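Side-chain contacts in mandelate racemase / muconate lactonizing enzyme, C-terminal domain protein (Pseudovibrio sp. JE062, PDB 4JHM), which is of unassigned function but belongs by family to the enolase superfamily, pairing an N-terminal domain with a TIM-barrel-type C-terminal domain: residues E87-L92 / G278-N283; D272-G277 / T304-A309. All blocks are in the same frame, centred on the assembly; numbering follows the deposited sequence.

Contact 1. Residues E87-L92 / G278-N283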
ATOM      1  N   GLU A  87     -20.691  23.421  22.886  1.00 85.20           N
ATOM      2  CA  GLU A  87     -21.135  24.560  22.090  1.00 85.78           C
ATOM      3  C   GLU A  87     -20.195  25.745  22.297  1.00 83.45           C
ATOM      4  O   GLU A  87     -19.962  26.526  21.375  1.00 88.28           O
ATOM      5  CB  GLU A  87     -22.572  24.940  22.449  1.00 89.13           C
ATOM      6  CG  GLU A  87     -23.100  26.167  21.720  1.00 94.09           C
ATOM      7  CD  GLU A  87     -22.744  27.467  22.417  1.00 97.54           C
ATOM      8  OE1 GLU A  87     -22.318  28.421  21.728  1.00 95.16           O
ATOM      9  OE2 GLU A  87     -22.885  27.535  23.658  1.00100.79           O
ATOM     10  N   LEU A  88     -19.658  25.870  23.510  1.00 76.92           N
ATOM     11  CA  LEU A  88     -18.666  26.897  23.816  1.00 74.21           C
ATOM     12  C   LEU A  88     -17.372  26.602  23.061  1.00 75.24           C
ATOM     13  O   LEU A  88     -16.806  27.470  22.400  1.00 73.06           O
ATOM     14  CB  LEU A  88     -18.387  26.935  25.317  1.00 74.30           C
ATOM     15  CG  LEU A  88     -17.567  28.132  25.807  1.00 76.43           C
ATOM     16  CD1 LEU A  88     -18.344  29.424  25.608  1.00 81.21           C
ATOM     17  CD2 LEU A  88     -17.178  27.964  27.268  1.00 73.41           C
ATOM     18  N   ASN A  89     -16.908  25.364  23.183  1.00 76.63           N
ATOM     19  CA  ASN A  89     -15.770  24.884  22.422  1.00 71.41           C
ATOM     20  C   ASN A  89     -15.964  25.213  20.954  1.00 73.82           C
ATOM     21  O   ASN A  89     -15.084  25.780  20.307  1.00 76.92           O
ATOM     22  CB  ASN A  89     -15.634  23.376  22.605  1.00 71.33           C
ATOM     23  CG  ASN A  89     -14.220  22.894  22.408  1.00 71.50           C
ATOM     24  OD1 ASN A  89     -13.758  22.740  21.281  1.00 79.77           O
ATOM     25  ND2 ASN A  89     -13.520  22.647  23.509  1.00 72.72           N
ATOM     26  N   ASN A  90     -17.131  24.859  20.434  1.00 80.69           N
ATOM     27  CA  ASN A  90     -17.489  25.194  19.069  1.00 81.90           C
ATOM     28  C   ASN A  90     -17.242  26.678  18.845  1.00 76.89           C
ATOM     29  O   ASN A  90     -16.497  27.073  17.955  1.00 81.79           O
ATOM     30  CB  ASN A  90     -18.959  24.853  18.817  1.00 88.43           C
ATOM     31  CG  ASN A  90     -19.282  24.705  17.343  1.00 92.67           C
ATOM     32  OD1 ASN A  90     -20.307  25.194  16.864  1.00101.58           O
ATOM     33  ND2 ASN A  90     -18.413  24.017  16.616  1.00 93.16           N
ATOM     34  N   TRP A  91     -17.856  27.495  19.687  1.00 77.76           N
ATOM     35  CA  TRP A  91     -17.719  28.943  19.611  1.00 80.03           C
ATOM     36  C   TRP A  91     -16.249  29.394  19.650  1.00 77.18           C
ATOM     37  O   TRP A  91     -15.854  30.295  18.917  1.00 75.72           O
ATOM     38  CB  TRP A  91     -18.510  29.570  20.759  1.00 81.24           C
ATOM     39  CG  TRP A  91     -18.589  31.053  20.740  1.00 84.93           C
ATOM     40  CD1 TRP A  91     -19.531  31.815  20.119  1.00 84.93           C
ATOM     41  CD2 TRP A  91     -17.709  31.964  21.406  1.00 85.55           C
ATOM     42  NE1 TRP A  91     -19.285  33.147  20.345  1.00 84.69           N
ATOM     43  CE2 TRP A  91     -18.171  33.265  21.132  1.00 85.33           C
ATOM     44  CE3 TRP A  91     -16.572  31.805  22.204  1.00 83.69           C
ATOM     45  CZ2 TRP A  91     -17.534  34.401  21.624  1.00 87.70           C
ATOM     46  CZ3 TRP A  91     -15.942  32.933  22.691  1.00 83.19           C
ATOM     47  CH2 TRP A  91     -16.424  34.214  22.401  1.00 85.41           C
ATOM     48  N   LEU A  92     -15.444  28.752  20.493  1.00 75.74           N
ATOM     49  CA  LEU A  92     -14.038  29.130  20.664  1.00 72.73           C
ATOM     50  C   LEU A  92     -13.182  28.825  19.439  1.00 74.44           C
ATOM     51  O   LEU A  92     -12.251  29.569  19.125  1.00 71.72           O
ATOM     52  CB  LEU A  92     -13.441  28.424  21.883  1.00 71.32           C
ATOM     53  CG  LEU A  92     -13.930  28.960  23.229  1.00 78.41           C
ATOM     54  CD1 LEU A  92     -13.481  28.056  24.371  1.00 79.04           C
ATOM     55  CD2 LEU A  92     -13.456  30.394  23.450  1.00 75.10           C
ATOM     56  N   GLY A 278      -8.497  22.352  25.779  1.00 69.08           N
ATOM     57  CA  GLY A 278      -9.170  22.154  27.058  1.00 70.52           C
ATOM     58  C   GLY A 278      -9.656  20.736  27.304  1.00 70.27           C
ATOM     59  O   GLY A 278      -9.420  19.831  26.506  1.00 71.78           O
ATOM     60  N   ILE A 279     -10.343  20.563  28.429  1.00 70.68           N
ATOM     61  CA  ILE A 279     -10.897  19.280  28.845  1.00 65.72           C
ATOM     62  C   ILE A 279     -11.700  18.636  27.721  1.00 65.63           C
ATOM     63  O   ILE A 279     -11.536  17.456  27.418  1.00 66.24           O
ATOM     64  CB  ILE A 279     -11.829  19.468  30.062  1.00 67.16           C
ATOM     65  CG1 ILE A 279     -11.084  20.132  31.226  1.00 69.76           C
ATOM     66  CG2 ILE A 279     -12.411  18.138  30.513  1.00 69.95           C
ATOM     67  CD1 ILE A 279     -10.056  19.246  31.900  1.00 69.00           C
ATOM     68  N   THR A 280     -12.579  19.426  27.116  1.00 67.27           N
ATOM     69  CA  THR A 280     -13.432  18.967  26.029  1.00 67.35           C
ATOM     70  C   THR A 280     -12.689  18.134  24.989  1.00 71.17           C
ATOM     71  O   THR A 280     -13.213  17.138  24.493  1.00 82.50           O
ATOM     72  CB  THR A 280     -14.063  20.172  25.313  1.00 68.36           C
ATOM     73  OG1 THR A 280     -15.119  20.712  26.121  1.00 69.63           O
ATOM     74  CG2 THR A 280     -14.605  19.778  23.942  1.00 64.65           C
ATOM     75  N   GLN A 281     -11.470  18.543  24.655  1.00 65.01           N
ATOM     76  CA  GLN A 281     -10.729  17.916  23.573  1.00 61.73           C
ATOM     77  C   GLN A 281      -9.815  16.809  24.073  1.00 65.47           C
ATOM     78  O   GLN A 281      -9.730  15.746  23.458  1.00 68.61           O
ATOM     79  CB  GLN A 281      -9.910  18.966  22.823  1.00 60.46           C
ATOM     80  CG  GLN A 281     -10.757  20.055  22.176  1.00 60.92           C
ATOM     81  CD  GLN A 281     -11.609  19.528  21.040  1.00 60.36           C
ATOM     82  OE1 GLN A 281     -12.818  19.365  21.180  1.00 64.67           O
ATOM     83  NE2 GLN A 281     -10.977  19.235  19.914  1.00 62.79           N
ATOM     84  N   LEU A 282      -9.115  17.054  25.176  1.00 68.21           N
ATOM     85  CA  LEU A 282      -8.229  16.038  25.723  1.00 67.32           C
ATOM     86  C   LEU A 282      -9.047  14.781  25.871  1.00 68.85           C
ATOM     87  O   LEU A 282      -8.706  13.729  25.334  1.00 67.35           O
ATOM     88  CB  LEU A 282      -7.675  16.450  27.085  1.00 69.53           C
ATOM     89  CG  LEU A 282      -6.744  15.414  27.726  1.00 71.97           C
ATOM     90  CD1 LEU A 282      -5.480  15.238  26.895  1.00 72.74           C
ATOM     91  CD2 LEU A 282      -6.384  15.814  29.148  1.00 73.57           C
ATOM     92  N   ASN A 283     -10.148  14.925  26.601  1.00 69.72           N
ATOM     93  CA  ASN A 283     -11.084  13.846  26.852  1.00 67.23           C
ATOM     94  C   ASN A 283     -11.317  12.979  25.620  1.00 64.01           C
ATOM     95  O   ASN A 283     -11.295  11.752  25.698  1.00 72.49           O
ATOM     96  CB  ASN A 283     -12.410  14.435  27.339  1.00 67.78           C
ATOM     97  CG  ASN A 283     -13.382  13.373  27.801  1.00 67.92           C
ATOM     98  OD1 ASN A 283     -13.138  12.673  28.782  1.00 66.60           O
ATOM     99  ND2 ASN A 283     -14.495  13.250  27.096  1.00 73.80           N
TER
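Asn-89 meets Thr-280 and Gln-281 in a small, partly buried side-chain contact between two helices, where the N-terminal capping domain meets the barrel domain, as in the enolase superfamily. Only 115 Å² is buried, and the closest CA atoms, those of Asn-89 and Thr-280, stay 7.3 Å apart, so side chains alone bridge the gap. Asn-89 and Thr-280 come at each other from opposite directions. With CG anti to the backbone N (chi1 -154°), the Asn-89 amide reaches across until ND2 lies 3.1 Å from both CB and CG2 of Thr-280. The polar ends are answered by a third residue: Asp-108 OD2 is hydrogen-bonded to both Asn-89 ND2 and Thr-280 OG1, which also bonds Trp-112 NE1. Gln-281, bent at chi2 (-67°), comes in beside the Asn-89 amide, their planes 34° apart. Its OE1 approaches Asn-89 OD1 to 3.5 Å and is hydrogen-bonded to Lys-284 NZ. Helix 100-119, which carries Asp-108 and Trp-112, runs against both sides of the contact, with Leu-88 packing on Ala-111 and Ile-279 on Ile-109, while Ile-279 and Leu-282 both pack on Val-313 of helix 304-316.

Contact 2. Residues D272-G277 / T304-A309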
ATOM      1  N   ASP A 272      -1.865  17.879  26.218  1.00 69.02           N
ATOM      2  CA  ASP A 272      -2.036  18.670  27.415  1.00 64.10           C
ATOM      3  C   ASP A 272      -3.378  19.360  27.259  1.00 62.13           C
ATOM      4  O   ASP A 272      -3.662  19.951  26.216  1.00 63.49           O
ATOM      5  CB  ASP A 272      -0.899  19.686  27.529  1.00 67.77           C
ATOM      6  CG  ASP A 272      -0.898  20.426  28.849  1.00 72.10           C
ATOM      7  OD1 ASP A 272      -1.920  20.393  29.565  1.00 71.39           O
ATOM      8  OD2 ASP A 272       0.136  21.050  29.166  1.00 79.95           O
ATOM      9  N   ALA A 273      -4.216  19.263  28.282  1.00 59.87           N
ATOM     10  CA  ALA A 273      -5.536  19.858  28.229  1.00 58.92           C
ATOM     11  C   ALA A 273      -5.428  21.366  28.047  1.00 61.62           C
ATOM     12  O   ALA A 273      -6.286  21.982  27.423  1.00 67.63           O
ATOM     13  CB  ALA A 273      -6.308  19.529  29.495  1.00 61.43           C
ATOM     14  N   THR A 274      -4.361  21.953  28.583  1.00 62.26           N
ATOM     15  CA  THR A 274      -4.167  23.398  28.537  1.00 63.24           C
ATOM     16  C   THR A 274      -3.543  23.859  27.224  1.00 64.98           C
ATOM     17  O   THR A 274      -3.137  25.017  27.099  1.00 58.56           O
ATOM     18  CB  THR A 274      -3.241  23.865  29.671  1.00 64.71           C
ATOM     19  OG1 THR A 274      -1.935  23.312  29.474  1.00 63.08           O
ATOM     20  CG2 THR A 274      -3.779  23.425  31.016  1.00 65.41           C
ATOM     21  N   VAL A 275      -3.456  22.952  26.250  1.00 68.02           N
ATOM     22  CA  VAL A 275      -2.861  23.275  24.958  1.00 65.07           C
ATOM     23  C   VAL A 275      -3.766  22.885  23.792  1.00 69.06           C
ATOM     24  O   VAL A 275      -3.937  23.663  22.852  1.00 76.62           O
ATOM     25  CB  VAL A 275      -1.493  22.588  24.777  1.00 65.76           C
ATOM     26  CG1 VAL A 275      -1.044  22.667  23.327  1.00 73.47           C
ATOM     27  CG2 VAL A 275      -0.447  23.221  25.675  1.00 63.74           C
ATOM     28  N   CYS A 276      -4.348  21.690  23.848  1.00 68.92           N
ATOM     29  CA  CYS A 276      -5.086  21.153  22.700  1.00 65.68           C
ATOM     30  C   CYS A 276      -6.540  21.621  22.610  1.00 65.13           C
ATOM     31  O   CYS A 276      -7.274  21.186  21.729  1.00 65.96           O
ATOM     32  CB  CYS A 276      -5.028  19.623  22.689  1.00 65.30           C
ATOM     33  SG  CYS A 276      -5.868  18.806  24.063  1.00 72.60           S
ATOM     34  N   GLY A 277      -6.958  22.506  23.508  1.00 68.90           N
ATOM     35  CA  GLY A 277      -8.314  23.043  23.460  1.00 70.16           C
ATOM     36  C   GLY A 277      -9.148  22.784  24.703  1.00 68.34           C
ATOM     37  O   GLY A 277     -10.364  22.967  24.684  1.00 62.70           O
ATOM     38  N   THR A 304      -0.455  24.113  39.362  1.00 72.26           N
ATOM     39  CA  THR A 304      -1.446  23.177  39.896  1.00 78.76           C
ATOM     40  C   THR A 304      -2.725  23.103  39.059  1.00 79.65           C
ATOM     41  O   THR A 304      -3.297  22.022  38.890  1.00 78.39           O
ATOM     42  CB  THR A 304      -1.799  23.485  41.362  1.00 82.13           C
ATOM     43  OG1 THR A 304      -1.638  24.884  41.607  1.00 85.57           O
ATOM     44  CG2 THR A 304      -0.889  22.703  42.305  1.00 83.08           C
ATOM     45  N   LEU A 305      -3.168  24.241  38.532  1.00 77.16           N
ATOM     46  CA  LEU A 305      -4.328  24.254  37.644  1.00 74.64           C
ATOM     47  C   LEU A 305      -4.070  23.427  36.389  1.00 72.10           C
ATOM     48  O   LEU A 305      -4.905  22.615  35.986  1.00 70.93           O
ATOM     49  CB  LEU A 305      -4.706  25.685  37.262  1.00 72.78           C
ATOM     50  CG  LEU A 305      -5.770  26.313  38.156  1.00 72.96           C
ATOM     51  CD1 LEU A 305      -5.908  27.797  37.863  1.00 73.06           C
ATOM     52  CD2 LEU A 305      -7.098  25.597  37.963  1.00 75.72           C
ATOM     53  N   THR A 306      -2.915  23.642  35.766  1.00 70.01           N
ATOM     54  CA  THR A 306      -2.509  22.819  34.634  1.00 68.43           C
ATOM     55  C   THR A 306      -2.414  21.359  35.069  1.00 66.59           C
ATOM     56  O   THR A 306      -2.824  20.457  34.345  1.00 67.01           O
ATOM     57  CB  THR A 306      -1.147  23.257  34.068  1.00 67.99           C
ATOM     58  OG1 THR A 306      -1.299  24.467  33.314  1.00 68.74           O
ATOM     59  CG2 THR A 306      -0.574  22.174  33.174  1.00 68.13           C
ATOM     60  N   GLN A 307      -1.871  21.135  36.262  1.00 65.02           N
ATOM     61  CA  GLN A 307      -1.713  19.788  36.784  1.00 65.42           C
ATOM     62  C   GLN A 307      -3.065  19.115  36.966  1.00 65.05           C
ATOM     63  O   GLN A 307      -3.256  17.979  36.553  1.00 63.11           O
ATOM     64  CB  GLN A 307      -0.971  19.817  38.122  1.00 69.33           C
ATOM     65  CG  GLN A 307       0.454  20.339  38.037  1.00 67.85           C
ATOM     66  CD  GLN A 307       1.133  20.412  39.391  1.00 69.82           C
ATOM     67  OE1 GLN A 307       0.958  19.530  40.231  1.00 77.50           O
ATOM     68  NE2 GLN A 307       1.917  21.461  39.606  1.00 66.15           N
ATOM     69  N   ALA A 308      -4.003  19.827  37.583  1.00 70.81           N
ATOM     70  CA  ALA A 308      -5.303  19.256  37.943  1.00 74.29           C
ATOM     71  C   ALA A 308      -6.152  18.926  36.717  1.00 71.52           C
ATOM     72  O   ALA A 308      -6.753  17.854  36.639  1.00 67.82           O
ATOM     73  CB  ALA A 308      -6.056  20.205  38.868  1.00 74.58           C
ATOM     74  N   ALA A 309      -6.193  19.854  35.767  1.00 73.68           N
ATOM     75  CA  ALA A 309      -6.987  19.694  34.552  1.00 76.05           C
ATOM     76  C   ALA A 309      -6.704  18.362  33.873  1.00 72.25           C
ATOM     77  O   ALA A 309      -7.624  17.645  33.490  1.00 71.94           O
ATOM     78  CB  ALA A 309      -6.706  20.837  33.589  1.00 76.61           C
TER
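Thr-274 and Thr-306 meet with their side chains crossed at about a right angle, the methyl of one directed at the hydroxyl of the other. Thr-274 CG2 lies 3.5 Å from Thr-306 OG1, whereas the two OG1 atoms are 4.1 Å apart, so the touch is mainly methyl on oxygen. The Thr-274 rotamer accounts for this: OG1 sits between the backbone N and the carbonyl carbon (chi1 65°) and CG2 is left to face the helix. That hydroxyl turns back to its own loop, donating weakly to Asp-272 OD1. Asp-272 OD1 also accepts from Thr-274 N at 3.1 Å, nearly straight at 165° but arriving 57° out of the carboxylate plane, which makes residues 272-274 an Asx turn. Loop 272-277 belongs to the TIM-barrel-type region and leads into helix 279-291; here it lies near the centre of the chain against the first turns of helix 304-316. Asn-310 ND2 is a third donor to Asp-272 OD1, helping to fix the carboxylate, and Asn-310 OD1 accepts from Ala-273 N, tying the Asx turn to the helix. Ala-273 and Ala-309 point at each other, with CB atoms 4.3 Å apart. Asp-272 OD2 approaches the methyl branch Thr-306 CG2 to 4.2 Å. Strand 50-58 of the antiparallel sheet flanks the site: Thr-54 OG1 bonds Thr-274 O, and Leu-305 packs on Leu-51 and Ala-53.

In the fold
The centres of contact 1 and contact 2 lie 12 Å apart, and their segments alternate along the chain: 87-92, 272-277, 278-283, 304-309. Loop 272-277 runs directly into 278-283, so one continuous piece of chain supplies a side to each contact. Contact 1 is the more peripheral, its centre about 17 Å from the centre of the chain, against about 5 Å for that of contact 2. They also touch: Ile-279 CD1 is 3.3 Å from Ala-309 O, and Leu-282 CD2 is 3.7 Å from Ala-273 CB. Helix 279-291 thus neighbours helix 85-92 through contact 1 and helix 304-316 through Ile-279, which places the domain boundary next to the buried interior.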